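Germination protein YpeB (Bacillus megaterium QM B1551, PDB 5BOI) takes part in the germination of bacillus spores, probably as an inhibitory protein, and carries PepSY domains in the C-terminal part described here. Local coordinates at residues A[44-49]-A[59-64]; A[99-104]-A[149-154]; A[116-121]-A[137-142]; A[26-31]-A[50-55]. One frame throughout, in Å; residues are numbered along the deposited sequence.

Contact 1 of 4, residues A[44-49]-A[59-64]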
loop_
_atom_site.group_PDB
_atom_site.type_symbol
_atom_site.label_atom_id
_atom_site.label_comp_id
_atom_site.label_asym_id
_atom_site.label_seq_id
_atom_site.Cartn_x
_atom_site.Cartn_y
_atom_site.Cartn_z
ATOM N N VAL A 44 -10.926 16.792 5.187
ATOM C CA VAL A 44 -11.173 15.383 5.479
ATOM C C VAL A 44 -12.305 15.220 6.500
ATOM O O VAL A 44 -12.463 16.053 7.398
ATOM C CB VAL A 44 -9.874 14.707 6.005
ATOM C CG1 VAL A 44 -10.153 13.337 6.605
ATOM C CG2 VAL A 44 -8.833 14.604 4.898
ATOM N N TYR A 45 -13.108 14.168 6.339
ATOM C CA TYR A 45 -14.069 13.760 7.360
ATOM C C TYR A 45 -13.505 12.651 8.241
ATOM O O TYR A 45 -13.217 11.557 7.759
ATOM C CB TYR A 45 -15.379 13.282 6.730
ATOM C CG TYR A 45 -16.123 14.358 5.980
ATOM C CD1 TYR A 45 -16.902 15.281 6.665
ATOM C CD2 TYR A 45 -16.095 14.420 4.595
ATOM C CE1 TYR A 45 -17.592 16.269 5.996
ATOM C CE2 TYR A 45 -16.801 15.398 3.914
ATOM C CZ TYR A 45 -17.542 16.320 4.622
ATOM O OH TYR A 45 -18.240 17.302 3.963
ATOM N N SER A 46 -13.345 12.935 9.530
ATOM C CA SER A 46 -12.857 11.936 10.482
ATOM C C SER A 46 -14.019 11.194 11.127
ATOM O O SER A 46 -14.814 11.786 11.857
ATOM C CB SER A 46 -11.994 12.585 11.566
ATOM O OG SER A 46 -10.661 12.766 11.125
ATOM N N LEU A 47 -14.102 9.895 10.870
ATOM C CA LEU A 47 -15.202 9.090 11.377
ATOM C C LEU A 47 -14.747 8.178 12.504
ATOM O O LEU A 47 -13.635 7.641 12.471
ATOM C CB LEU A 47 -15.825 8.250 10.259
ATOM C CG LEU A 47 -16.687 8.943 9.202
ATOM C CD1 LEU A 47 -15.901 9.970 8.401
ATOM C CD2 LEU A 47 -17.275 7.905 8.273
ATOM N N THR A 48 -15.612 8.019 13.502
ATOM C CA THR A 48 -15.400 7.046 14.565
ATOM C C THR A 48 -16.593 6.100 14.604
ATOM O O THR A 48 -17.647 6.442 15.133
ATOM C CB THR A 48 -15.222 7.713 15.949
ATOM O OG1 THR A 48 -14.134 8.643 15.904
ATOM C CG2 THR A 48 -14.931 6.663 17.010
ATOM N N ILE A 49 -16.423 4.918 14.025
ATOM C CA ILE A 49 -17.495 3.937 13.946
ATOM C C ILE A 49 -17.443 2.977 15.135
ATOM O O ILE A 49 -16.413 2.367 15.407
ATOM C CB ILE A 49 -17.416 3.140 12.635
ATOM C CG1 ILE A 49 -17.511 4.087 11.438
ATOM C CG2 ILE A 49 -18.510 2.092 12.577
ATOM C CD1 ILE A 49 -16.316 4.025 10.519
ATOM N N TYR A 59 -11.681 3.887 13.114
ATOM C CA TYR A 59 -11.461 5.260 12.704
ATOM C C TYR A 59 -11.218 5.296 11.206
ATOM O O TYR A 59 -10.408 4.536 10.681
ATOM C CB TYR A 59 -10.278 5.868 13.461
ATOM C CG TYR A 59 -10.365 5.652 14.956
ATOM C CD1 TYR A 59 -9.892 4.478 15.540
ATOM C CD2 TYR A 59 -10.939 6.607 15.783
ATOM C CE1 TYR A 59 -9.977 4.271 16.910
ATOM C CE2 TYR A 59 -11.026 6.410 17.148
ATOM C CZ TYR A 59 -10.545 5.240 17.706
ATOM O OH TYR A 59 -10.632 5.038 19.065
ATOM N N MET A 60 -11.925 6.178 10.522
ATOM C CA MET A 60 -11.821 6.239 9.083
ATOM C C MET A 60 -11.801 7.669 8.595
ATOM O O MET A 60 -12.610 8.495 9.019
ATOM C CB MET A 60 -12.977 5.489 8.427
ATOM C CG MET A 60 -12.878 5.510 6.908
ATOM S SD MET A 60 -13.975 4.316 6.115
ATOM C CE MET A 60 -13.422 4.433 4.410
ATOM N N ASP A 61 -10.874 7.954 7.692
ATOM C CA ASP A 61 -10.804 9.266 7.089
ATOM C C ASP A 61 -11.165 9.188 5.609
ATOM O O ASP A 61 -10.731 8.289 4.878
ATOM C CB ASP A 61 -9.415 9.872 7.288
ATOM C CG ASP A 61 -9.132 10.202 8.750
ATOM O OD1 ASP A 61 -9.534 11.298 9.196
ATOM O OD2 ASP A 61 -8.512 9.373 9.454
ATOM N N ILE A 62 -11.991 10.130 5.185
ATOM C CA ILE A 62 -12.429 10.219 3.803
ATOM C C ILE A 62 -12.251 11.655 3.334
ATOM O O ILE A 62 -12.429 12.596 4.108
ATOM C CB ILE A 62 -13.899 9.783 3.641
ATOM C CG1 ILE A 62 -14.151 8.463 4.381
ATOM C CG2 ILE A 62 -14.285 9.695 2.172
ATOM C CD1 ILE A 62 -15.469 7.805 4.047
ATOM N N THR A 63 -11.881 11.823 2.074
ATOM C CA THR A 63 -11.639 13.152 1.540
ATOM C C THR A 63 -12.964 13.893 1.394
ATOM O O THR A 63 -13.933 13.348 0.862
ATOM C CB THR A 63 -10.908 13.087 0.186
ATOM O OG1 THR A 63 -11.644 12.257 -0.720
ATOM C CG2 THR A 63 -9.529 12.489 0.374
ATOM N N GLN A 64 -13.005 15.126 1.890
ATOM C CA GLN A 64 -14.192 15.956 1.750
ATOM C C GLN A 64 -14.512 16.104 0.265
ATOM O O GLN A 64 -15.681 16.137 -0.137
ATOM C CB GLN A 64 -13.991 17.324 2.408
ATOM C CG GLN A 64 -14.053 17.306 3.931
ATOM C CD GLN A 64 -14.013 18.695 4.541
ATOM O OE1 GLN A 64 -13.208 18.971 5.432
ATOM N NE2 GLN A 64 -14.888 19.575 4.068
#
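L47 and M60 face each other as a hydrogen-bonded antiparallel pair: L47 N donates to M60 O at 2.8 Å, and M60 N returns a bond to L47 O at 3.0 Å. Y45 and I62 repeat the pattern two residues along. All four side chains turn to one face, the tightly packed one. There the CD1 methyl of I49 reaches M60 CB at 4.2 Å, and helix 12-22 lies over the layer, with A19 on L47, F22 on M60 and V18 on I62. At the end of the row Q64 CG, anti to its carbonyl carbon (chi1 -75°), is thereby placed over one face of the Y45 ring, 3.7 Å from the centroid, a CH-pi contact well served by an aliphatic methylene. The polar ends bond elsewhere, Y45 OH to V10 O and Q64 OE1 to S36 OG. The face of V44, S46, T48, Y59, D61 and T63 is mixed, looser and partly exposed. S46 OG donates to D61 OD1 at 2.7 Å. T48 runs beside the Y59 ring, its CG2 3.9 Å from Y59 CE2. This is a beta hairpin with one apolar face backed by a helix, consistent with a PepSY domain.

Contact 2 of 4, residues A[99-104]-A[149-154]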
loop_
_atom_site.group_PDB
_atom_site.type_symbol
_atom_site.label_atom_id
_atom_site.label_comp_id
_atom_site.label_asym_id
_atom_site.label_seq_id
_atom_site.Cartn_x
_atom_site.Cartn_y
_atom_site.Cartn_z
ATOM N N HIS A 99 -12.483 -2.843 -4.587
ATOM C CA HIS A 99 -12.828 -1.503 -4.124
ATOM C C HIS A 99 -12.178 -0.396 -4.943
ATOM O O HIS A 99 -11.846 0.658 -4.404
ATOM C CB HIS A 99 -12.475 -1.351 -2.645
ATOM C CG HIS A 99 -13.353 -2.158 -1.743
ATOM N ND1 HIS A 99 -13.153 -3.504 -1.520
ATOM C CD2 HIS A 99 -14.473 -1.825 -1.058
ATOM C CE1 HIS A 99 -14.093 -3.959 -0.712
ATOM N NE2 HIS A 99 -14.908 -2.960 -0.417
ATOM N N ARG A 100 -11.988 -0.658 -6.237
ATOM C CA ARG A 100 -11.560 0.334 -7.230
ATOM C C ARG A 100 -10.108 0.787 -7.102
ATOM O O ARG A 100 -9.734 1.824 -7.647
ATOM C CB ARG A 100 -12.470 1.569 -7.196
ATOM C CG ARG A 100 -13.823 1.364 -7.854
ATOM C CD ARG A 100 -14.788 2.503 -7.534
ATOM N NE ARG A 100 -14.096 3.746 -7.203
ATOM C CZ ARG A 100 -14.679 4.791 -6.624
ATOM N NH1 ARG A 100 -13.973 5.882 -6.354
ATOM N NH2 ARG A 100 -15.967 4.746 -6.315
ATOM N N PHE A 101 -9.296 0.015 -6.388
ATOM C CA PHE A 101 -7.859 0.261 -6.365
ATOM C C PHE A 101 -7.211 -0.714 -7.317
ATOM O O PHE A 101 -6.845 -1.824 -6.931
ATOM C CB PHE A 101 -7.285 0.119 -4.953
ATOM C CG PHE A 101 -7.670 1.239 -4.039
ATOM C CD1 PHE A 101 -6.911 2.393 -3.982
ATOM C CD2 PHE A 101 -8.807 1.148 -3.252
ATOM C CE1 PHE A 101 -7.264 3.435 -3.146
ATOM C CE2 PHE A 101 -9.171 2.190 -2.413
ATOM C CZ PHE A 101 -8.400 3.334 -2.360
ATOM N N GLU A 102 -7.099 -0.295 -8.576
ATOM C CA GLU A 102 -6.558 -1.139 -9.630
ATOM C C GLU A 102 -5.118 -0.738 -9.947
ATOM O O GLU A 102 -4.681 0.368 -9.601
ATOM C CB GLU A 102 -7.406 -1.036 -10.903
ATOM C CG GLU A 102 -8.909 -0.952 -10.674
ATOM C CD GLU A 102 -9.472 -2.198 -10.025
ATOM O OE1 GLU A 102 -8.921 -3.292 -10.269
ATOM O OE2 GLU A 102 -10.463 -2.082 -9.270
ATOM N N SER A 103 -4.398 -1.650 -10.598
ATOM C CA SER A 103 -3.024 -1.432 -11.065
ATOM C C SER A 103 -2.028 -1.294 -9.912
ATOM O O SER A 103 -1.060 -0.541 -10.002
ATOM C CB SER A 103 -2.939 -0.204 -11.976
ATOM O OG SER A 103 -3.028 0.987 -11.215
ATOM N N LEU A 104 -2.278 -2.037 -8.842
ATOM C CA LEU A 104 -1.323 -2.133 -7.732
ATOM C C LEU A 104 -0.650 -3.499 -7.757
ATOM O O LEU A 104 -1.241 -4.475 -8.223
ATOM C CB LEU A 104 -2.048 -1.904 -6.413
ATOM C CG LEU A 104 -2.566 -0.479 -6.204
ATOM C CD1 LEU A 104 -3.527 -0.436 -5.043
ATOM C CD2 LEU A 104 -1.399 0.461 -5.926
ATOM N N PHE A 149 -5.806 0.344 6.782
ATOM C CA PHE A 149 -5.701 0.746 5.370
ATOM C C PHE A 149 -5.164 2.169 5.274
ATOM O O PHE A 149 -5.566 3.044 6.038
ATOM C CB PHE A 149 -7.072 0.627 4.681
ATOM C CG PHE A 149 -7.109 1.144 3.261
ATOM C CD1 PHE A 149 -6.736 0.330 2.200
ATOM C CD2 PHE A 149 -7.565 2.430 2.984
ATOM C CE1 PHE A 149 -6.782 0.793 0.891
ATOM C CE2 PHE A 149 -7.614 2.898 1.673
ATOM C CZ PHE A 149 -7.226 2.075 0.629
ATOM N N SER A 150 -4.245 2.414 4.342
ATOM C CA SER A 150 -3.820 3.773 4.098
ATOM C C SER A 150 -3.491 3.960 2.634
ATOM O O SER A 150 -2.589 3.309 2.121
ATOM C CB SER A 150 -2.607 4.134 4.935
ATOM O OG SER A 150 -2.094 5.388 4.508
ATOM N N ALA A 151 -4.229 4.836 1.968
ATOM C CA ALA A 151 -3.909 5.160 0.579
ATOM C C ALA A 151 -3.383 6.582 0.469
ATOM O O ALA A 151 -3.497 7.215 -0.586
ATOM C CB ALA A 151 -5.130 4.975 -0.311
ATOM N N LYS A 152 -2.810 7.090 1.553
ATOM C CA LYS A 152 -2.388 8.485 1.578
ATOM C C LYS A 152 -1.286 8.742 0.547
ATOM O O LYS A 152 -1.363 9.706 -0.216
ATOM C CB LYS A 152 -1.925 8.875 2.985
ATOM C CG LYS A 152 -3.076 8.973 3.990
ATOM C CD LYS A 152 -2.588 9.266 5.406
ATOM C CE LYS A 152 -2.352 10.747 5.615
ATOM N NZ LYS A 152 -2.362 11.120 7.060
ATOM N N ASP A 153 -0.287 7.860 0.502
ATOM C CA ASP A 153 0.808 8.000 -0.457
ATOM C C ASP A 153 0.300 7.893 -1.894
ATOM O O ASP A 153 0.622 8.721 -2.739
ATOM C CB ASP A 153 1.886 6.943 -0.204
ATOM C CG ASP A 153 2.650 7.183 1.086
ATOM O OD1 ASP A 153 2.770 8.358 1.489
ATOM O OD2 ASP A 153 3.138 6.204 1.693
ATOM N N PHE A 154 -0.511 6.875 -2.152
ATOM C CA PHE A 154 -1.042 6.617 -3.484
ATOM C C PHE A 154 -1.894 7.764 -4.003
ATOM O O PHE A 154 -1.761 8.170 -5.156
ATOM C CB PHE A 154 -1.870 5.334 -3.475
ATOM C CG PHE A 154 -2.472 4.978 -4.806
ATOM C CD1 PHE A 154 -1.669 4.639 -5.874
ATOM C CD2 PHE A 154 -3.849 4.935 -4.966
ATOM C CE1 PHE A 154 -2.224 4.296 -7.099
ATOM C CE2 PHE A 154 -4.411 4.588 -6.184
ATOM C CZ PHE A 154 -3.597 4.270 -7.251
#
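F101 and F149 reach toward each other tip to tip, their CZ atoms 3.4 Å apart. From the backbone, CB of F101 already points at the 149-154 segment, and CG stands anti to the carbonyl carbon (chi1 -72°). Going outward along the ring, CD1 is the first atom to touch, lying 4.0 Å from CE2 of F154, whose side chain slides past in the opposite direction; F154 CE2 sits near the plane of the F101 ring, at its edge. Next, CE1 meets the CB methyl of A151 at 3.9 Å. A small residue suits this place, just ahead of helix 152-156, because its methyl meets the ring rim without a longer chain. On the far branch CE2 comes within 3.6 Å of F149 CZ, and at the tip CZ meets that same atom. The two rings form an offset edge-to-face pair, with the edge of F149 toward the face of F101, centroids 5.2 Å apart and planes at 64°. L104 CD2 lies over one face of the F154 ring, 4.1 Å from CE1. L96 of helix 85-98 touches F101, L104 and F149, so that helix packs against the same cluster. No hydrogen bond crosses between the segments; only carbon surfaces meet, so the contact probably rests on dispersion, the electrostatics of tilted rings and the exclusion of water.

Contact 3 of 4, residues A[116-121]-A[137-142]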
loop_
_atom_site.group_PDB
_atom_site.type_symbol
_atom_site.label_atom_id
_atom_site.label_comp_id
_atom_site.label_asym_id
_atom_site.label_seq_id
_atom_site.Cartn_x
_atom_site.Cartn_y
_atom_site.Cartn_z
ATOM N N GLY A 116 -1.528 -9.658 9.141
ATOM C CA GLY A 116 -0.707 -9.563 7.946
ATOM C C GLY A 116 -0.586 -8.092 7.593
ATOM O O GLY A 116 -1.575 -7.362 7.553
ATOM N N VAL A 117 0.641 -7.657 7.351
ATOM C CA VAL A 117 0.913 -6.270 7.007
ATOM C C VAL A 117 1.482 -6.258 5.595
ATOM O O VAL A 117 2.486 -6.931 5.310
ATOM C CB VAL A 117 1.910 -5.633 8.009
ATOM C CG1 VAL A 117 2.182 -4.176 7.663
ATOM C CG2 VAL A 117 1.358 -5.768 9.431
ATOM N N PHE A 118 0.843 -5.491 4.726
ATOM C CA PHE A 118 1.195 -5.486 3.313
ATOM C C PHE A 118 1.371 -4.080 2.763
ATOM O O PHE A 118 0.664 -3.157 3.170
ATOM C CB PHE A 118 0.106 -6.189 2.508
ATOM C CG PHE A 118 -0.199 -7.561 2.993
ATOM C CD1 PHE A 118 0.706 -8.582 2.795
ATOM C CD2 PHE A 118 -1.387 -7.835 3.650
ATOM C CE1 PHE A 118 0.438 -9.852 3.239
ATOM C CE2 PHE A 118 -1.667 -9.121 4.083
ATOM C CZ PHE A 118 -0.746 -10.125 3.879
ATOM N N THR A 119 2.318 -3.923 1.838
ATOM C CA THR A 119 2.425 -2.681 1.071
ATOM C C THR A 119 2.298 -3.016 -0.411
ATOM O O THR A 119 2.916 -3.967 -0.887
ATOM C CB THR A 119 3.756 -1.947 1.319
ATOM O OG1 THR A 119 3.904 -1.683 2.724
ATOM C CG2 THR A 119 3.787 -0.636 0.527
ATOM N N PHE A 120 1.465 -2.255 -1.123
ATOM C CA PHE A 120 1.271 -2.422 -2.554
ATOM C C PHE A 120 1.741 -1.141 -3.212
ATOM O O PHE A 120 1.670 -0.081 -2.579
ATOM C CB PHE A 120 -0.213 -2.653 -2.885
ATOM C CG PHE A 120 -0.748 -3.967 -2.402
ATOM C CD1 PHE A 120 -1.088 -4.150 -1.065
ATOM C CD2 PHE A 120 -0.899 -5.027 -3.276
ATOM C CE1 PHE A 120 -1.586 -5.365 -0.610
ATOM C CE2 PHE A 120 -1.391 -6.249 -2.820
ATOM C CZ PHE A 120 -1.728 -6.414 -1.487
ATOM N N VAL A 121 2.223 -1.206 -4.460
ATOM C CA VAL A 121 2.637 0.004 -5.156
ATOM C C VAL A 121 2.030 0.094 -6.555
ATOM O O VAL A 121 1.681 -0.916 -7.167
ATOM C CB VAL A 121 4.168 0.108 -5.294
ATOM C CG1 VAL A 121 4.833 0.174 -3.918
ATOM C CG2 VAL A 121 4.731 -1.078 -6.104
ATOM N N MET A 137 -1.803 -1.980 3.898
ATOM C CA MET A 137 -2.947 -2.745 4.393
ATOM C C MET A 137 -2.545 -3.611 5.557
ATOM O O MET A 137 -1.429 -4.130 5.582
ATOM C CB MET A 137 -3.523 -3.636 3.310
ATOM C CG MET A 137 -3.882 -2.941 2.042
ATOM S SD MET A 137 -4.965 -4.043 1.157
ATOM C CE MET A 137 -6.355 -4.141 2.284
ATOM N N LYS A 138 -3.473 -3.784 6.500
ATOM C CA LYS A 138 -3.291 -4.688 7.617
ATOM C C LYS A 138 -4.533 -5.577 7.665
ATOM O O LYS A 138 -5.665 -5.085 7.601
ATOM C CB LYS A 138 -3.101 -3.938 8.937
ATOM C CG LYS A 138 -1.836 -3.075 8.970
ATOM C CD LYS A 138 -1.774 -2.212 10.215
ATOM C CE LYS A 138 -0.580 -1.262 10.139
ATOM N NZ LYS A 138 -0.522 -0.305 11.281
ATOM N N MET A 139 -4.302 -6.885 7.726
ATOM C CA MET A 139 -5.376 -7.870 7.690
ATOM C C MET A 139 -5.394 -8.686 8.974
ATOM O O MET A 139 -4.348 -9.001 9.517
ATOM C CB MET A 139 -5.208 -8.822 6.501
ATOM C CG MET A 139 -4.889 -8.168 5.170
ATOM S SD MET A 139 -6.236 -7.162 4.559
ATOM C CE MET A 139 -7.419 -8.422 4.108
ATOM N N SER A 140 -6.583 -9.043 9.449
ATOM C CA SER A 140 -6.697 -9.982 10.559
ATOM C C SER A 140 -6.365 -11.380 10.071
ATOM O O SER A 140 -6.960 -11.848 9.114
ATOM C CB SER A 140 -8.110 -9.983 11.135
ATOM O OG SER A 140 -8.267 -11.127 11.983
ATOM N N LEU A 141 -5.455 -12.072 10.735
ATOM C CA LEU A 141 -5.241 -13.480 10.398
ATOM C C LEU A 141 -6.260 -14.429 11.047
ATOM O O LEU A 141 -6.166 -15.644 10.857
ATOM C CB LEU A 141 -3.822 -13.906 10.764
ATOM C CG LEU A 141 -2.714 -13.137 10.012
ATOM C CD1 LEU A 141 -1.361 -13.681 10.401
ATOM C CD2 LEU A 141 -2.899 -13.180 8.495
ATOM N N GLU A 142 -7.227 -13.891 11.796
ATOM C CA GLU A 142 -8.286 -14.731 12.391
ATOM C C GLU A 142 -9.375 -15.010 11.371
ATOM O O GLU A 142 -9.940 -16.122 11.326
ATOM C CB GLU A 142 -8.899 -14.064 13.641
ATOM C CG GLU A 142 -9.859 -14.933 14.442
ATOM C CD GLU A 142 -10.119 -14.378 15.847
ATOM O OE1 GLU A 142 -11.295 -14.222 16.230
ATOM O OE2 GLU A 142 -9.138 -14.089 16.571
#
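F118 and M139 cross at about a right angle, with M139 CG lying in the plane of the F118 ring at its edge, 3.5 Å from CE2. M139 has two deposited conformers, so this holds for the one described. Nearer the other end, M137 extends its SD anti to CA (chi2 -163°) and crosses F120 obliquely; SD is 4.0 Å from F120 CE1, a Met-aromatic contact in which the sulfur is neither over the face nor in the plane of the ring. Flexible thioethers suit these places, since they can adapt to flat rings. G116 shares the face, and F118 CZ comes 4.1 Å from G116 CA, a closeness that goes well with a residue having no side chain there. These side chains form the buried face of an antiparallel strand pair, 115-123 with 134-140, in the helix-backed sheet expected of a PepSY region: M89 of helix 85-98 meets F118, and L96 meets F120. Paired backbone bonds tie G116 to M139 and F118 to M137, among them F118 N to M137 O at 2.8 Å. On the reverse face V117 CG2 approaches K138 CG at 4.2 Å, while the extended lysine chain carries its ammonium group away from strand 115-123, as befits an exposed residue.

Contact 4 of 4, residues A[26-31]-A[50-55]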
loop_
_atom_site.group_PDB
_atom_site.type_symbol
_atom_site.label_atom_id
_atom_site.label_comp_id
_atom_site.label_asym_id
_atom_site.label_seq_id
_atom_site.Cartn_x
_atom_site.Cartn_y
_atom_site.Cartn_z
ATOM N N LYS A 26 -22.974 -3.617 8.401
ATOM C CA LYS A 26 -24.317 -4.140 8.167
ATOM C C LYS A 26 -25.431 -3.168 8.560
ATOM O O LYS A 26 -26.554 -3.274 8.058
ATOM C CB LYS A 26 -24.498 -5.472 8.900
ATOM C CG LYS A 26 -23.285 -6.392 8.815
ATOM C CD LYS A 26 -22.826 -6.871 10.183
ATOM C CE LYS A 26 -21.987 -8.130 10.043
ATOM N NZ LYS A 26 -21.923 -8.908 11.308
ATOM N N GLY A 27 -25.136 -2.227 9.452
ATOM C CA GLY A 27 -26.085 -1.161 9.725
ATOM C C GLY A 27 -26.447 -0.867 11.170
ATOM O O GLY A 27 -27.184 0.083 11.432
ATOM N N ASN A 28 -25.950 -1.663 12.109
ATOM C CA ASN A 28 -26.228 -1.400 13.520
ATOM C C ASN A 28 -25.175 -0.492 14.154
ATOM O O ASN A 28 -25.263 -0.157 15.337
ATOM C CB ASN A 28 -26.344 -2.711 14.311
ATOM C CG ASN A 28 -25.118 -3.605 14.168
ATOM O OD1 ASN A 28 -23.986 -3.130 14.069
ATOM N ND2 ASN A 28 -25.344 -4.914 14.175
ATOM N N GLU A 29 -24.188 -0.096 13.355
ATOM C CA GLU A 29 -23.077 0.713 13.844
ATOM C C GLU A 29 -23.417 2.197 13.907
ATOM O O GLU A 29 -23.865 2.784 12.924
ATOM C CB GLU A 29 -21.842 0.520 12.961
ATOM C CG GLU A 29 -21.316 -0.900 12.898
ATOM C CD GLU A 29 -21.945 -1.706 11.778
ATOM O OE1 GLU A 29 -22.758 -1.136 11.018
ATOM O OE2 GLU A 29 -21.616 -2.906 11.653
ATOM N N GLN A 30 -23.196 2.799 15.071
ATOM C CA GLN A 30 -23.269 4.246 15.194
ATOM C C GLN A 30 -21.993 4.841 14.595
ATOM O O GLN A 30 -20.903 4.303 14.792
ATOM C CB GLN A 30 -23.434 4.674 16.657
ATOM C CG GLN A 30 -23.034 6.127 16.918
ATOM C CD GLN A 30 -22.506 6.367 18.322
ATOM O OE1 GLN A 30 -23.084 5.905 19.308
ATOM N NE2 GLN A 30 -21.397 7.095 18.417
ATOM N N ILE A 31 -22.126 5.937 13.855
ATOM C CA ILE A 31 -20.961 6.595 13.275
ATOM C C ILE A 31 -20.865 8.068 13.680
ATOM O O ILE A 31 -21.687 8.887 13.274
ATOM C CB ILE A 31 -20.973 6.497 11.736
ATOM C CG1 ILE A 31 -21.239 5.054 11.292
ATOM C CG2 ILE A 31 -19.664 7.037 11.151
ATOM C CD1 ILE A 31 -21.195 4.849 9.787
ATOM N N THR A 50 -18.559 2.845 15.844
ATOM C CA THR A 50 -18.585 2.028 17.049
ATOM C C THR A 50 -19.502 0.816 16.892
ATOM O O THR A 50 -20.668 0.958 16.536
ATOM C CB THR A 50 -19.054 2.850 18.270
ATOM O OG1 THR A 50 -20.320 3.455 17.979
ATOM C CG2 THR A 50 -18.057 3.949 18.593
ATOM N N ASP A 51 -18.962 -0.372 17.137
ATOM C CA ASP A 51 -19.782 -1.568 17.276
ATOM C C ASP A 51 -20.631 -1.379 18.534
ATOM O O ASP A 51 -20.139 -0.854 19.533
ATOM C CB ASP A 51 -18.889 -2.817 17.373
ATOM C CG ASP A 51 -19.669 -4.127 17.315
ATOM O OD1 ASP A 51 -20.903 -4.128 17.490
ATOM O OD2 ASP A 51 -19.031 -5.179 17.106
ATOM N N PRO A 52 -21.924 -1.740 18.478
ATOM C CA PRO A 52 -22.690 -1.783 19.728
ATOM C C PRO A 52 -22.457 -3.070 20.529
ATOM O O PRO A 52 -22.384 -3.001 21.757
ATOM C CB PRO A 52 -24.145 -1.687 19.256
ATOM C CG PRO A 52 -24.121 -2.188 17.860
ATOM C CD PRO A 52 -22.801 -1.757 17.295
ATOM N N LYS A 53 -22.335 -4.208 19.842
ATOM C CA LYS A 53 -22.164 -5.515 20.489
ATOM C C LYS A 53 -20.975 -5.530 21.446
ATOM O O LYS A 53 -21.140 -5.644 22.662
ATOM C CB LYS A 53 -22.004 -6.610 19.431
ATOM C CG LYS A 53 -23.257 -6.833 18.601
ATOM C CD LYS A 53 -22.992 -7.699 17.378
ATOM C CE LYS A 53 -24.277 -8.353 16.886
ATOM N NZ LYS A 53 -24.045 -9.224 15.701
ATOM N N THR A 54 -19.776 -5.440 20.888
ATOM C CA THR A 54 -18.616 -5.037 21.665
ATOM C C THR A 54 -18.553 -3.538 21.464
ATOM O O THR A 54 -19.264 -3.023 20.622
ATOM C CB THR A 54 -17.325 -5.707 21.188
ATOM O OG1 THR A 54 -16.961 -5.178 19.909
ATOM C CG2 THR A 54 -17.532 -7.203 21.057
ATOM N N ASN A 55 -17.727 -2.820 22.210
ATOM C CA ASN A 55 -17.574 -1.397 21.923
ATOM C C ASN A 55 -16.251 -1.115 21.207
ATOM O O ASN A 55 -15.553 -0.143 21.505
ATOM C CB ASN A 55 -17.694 -0.572 23.202
ATOM C CG ASN A 55 -19.138 -0.348 23.611
ATOM O OD1 ASN A 55 -20.066 -0.682 22.867
ATOM N ND2 ASN A 55 -19.338 0.228 24.793
#
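Q30 and T50 form the single beta bridge here, an antiparallel hydrogen-bonded pair. Among the bonds between the segments, the strong one is T50 N to Q30 O, 3.0 Å long and nearly straight at 173°. Its return partner, Q30 N to T50 O, is weak at 3.5 Å, consistent with the ladder ending here. T50 OG1, set between its own backbone N and carbonyl carbon (chi1 55°), adds a weak bond to Q30 O. That carbonyl oxygen thus accepts twice from one residue, which a beta-hydroxyl makes possible. Van der Waals contact is slight: P52 CG lies 3.4 Å from N28 O, and P52 CD 4.3 Å from E29 CA. Bonds within each segment shape the loops. G27 N donates to E29 OE1 at 3.0 Å on the syn side of the carboxylate, and G27 itself has a backbone phi of 129°, readily adopted without a CB. In the other loop D51 OD1 accepts from K53 N at 2.8 Å, an Asx turn. Among the charges, K26 NZ and K53 NZ come within 4.9 Å, like charges whose repulsion is probably mild and screened by solvent at this exposed surface. The bridge sits where strand 30-35 begins and strand 44-50 ends; E29 and I31 rest on I49 of strand 44-50, and K16 of helix 12-22 bonds to I31 O.

The four contacts fall into two touching couples. Contacts 1 and 4 lie on adjoining strands, 44-50 and 30-35, with centres 16 Å apart; they meet where I49 CG1 packs on I31 CG2 at 3.7 Å. Contact 3 is nested along the chain inside the loop that contact 2 closes, their centres 13 Å apart, and L104 CD2 lies 3.5 Å from the carbonyl carbon C of V121. Between the couples, contacts 1 and 2 do not touch, their nearest atoms being about 6 Å apart, but F22 of helix 12-22 meets both M60 and F149. Strand 69-74 also bridges them, pairing with 57-63 and 146-150. Contact 4 is the outlying one, its centre about 27 Å from the centre of the chain.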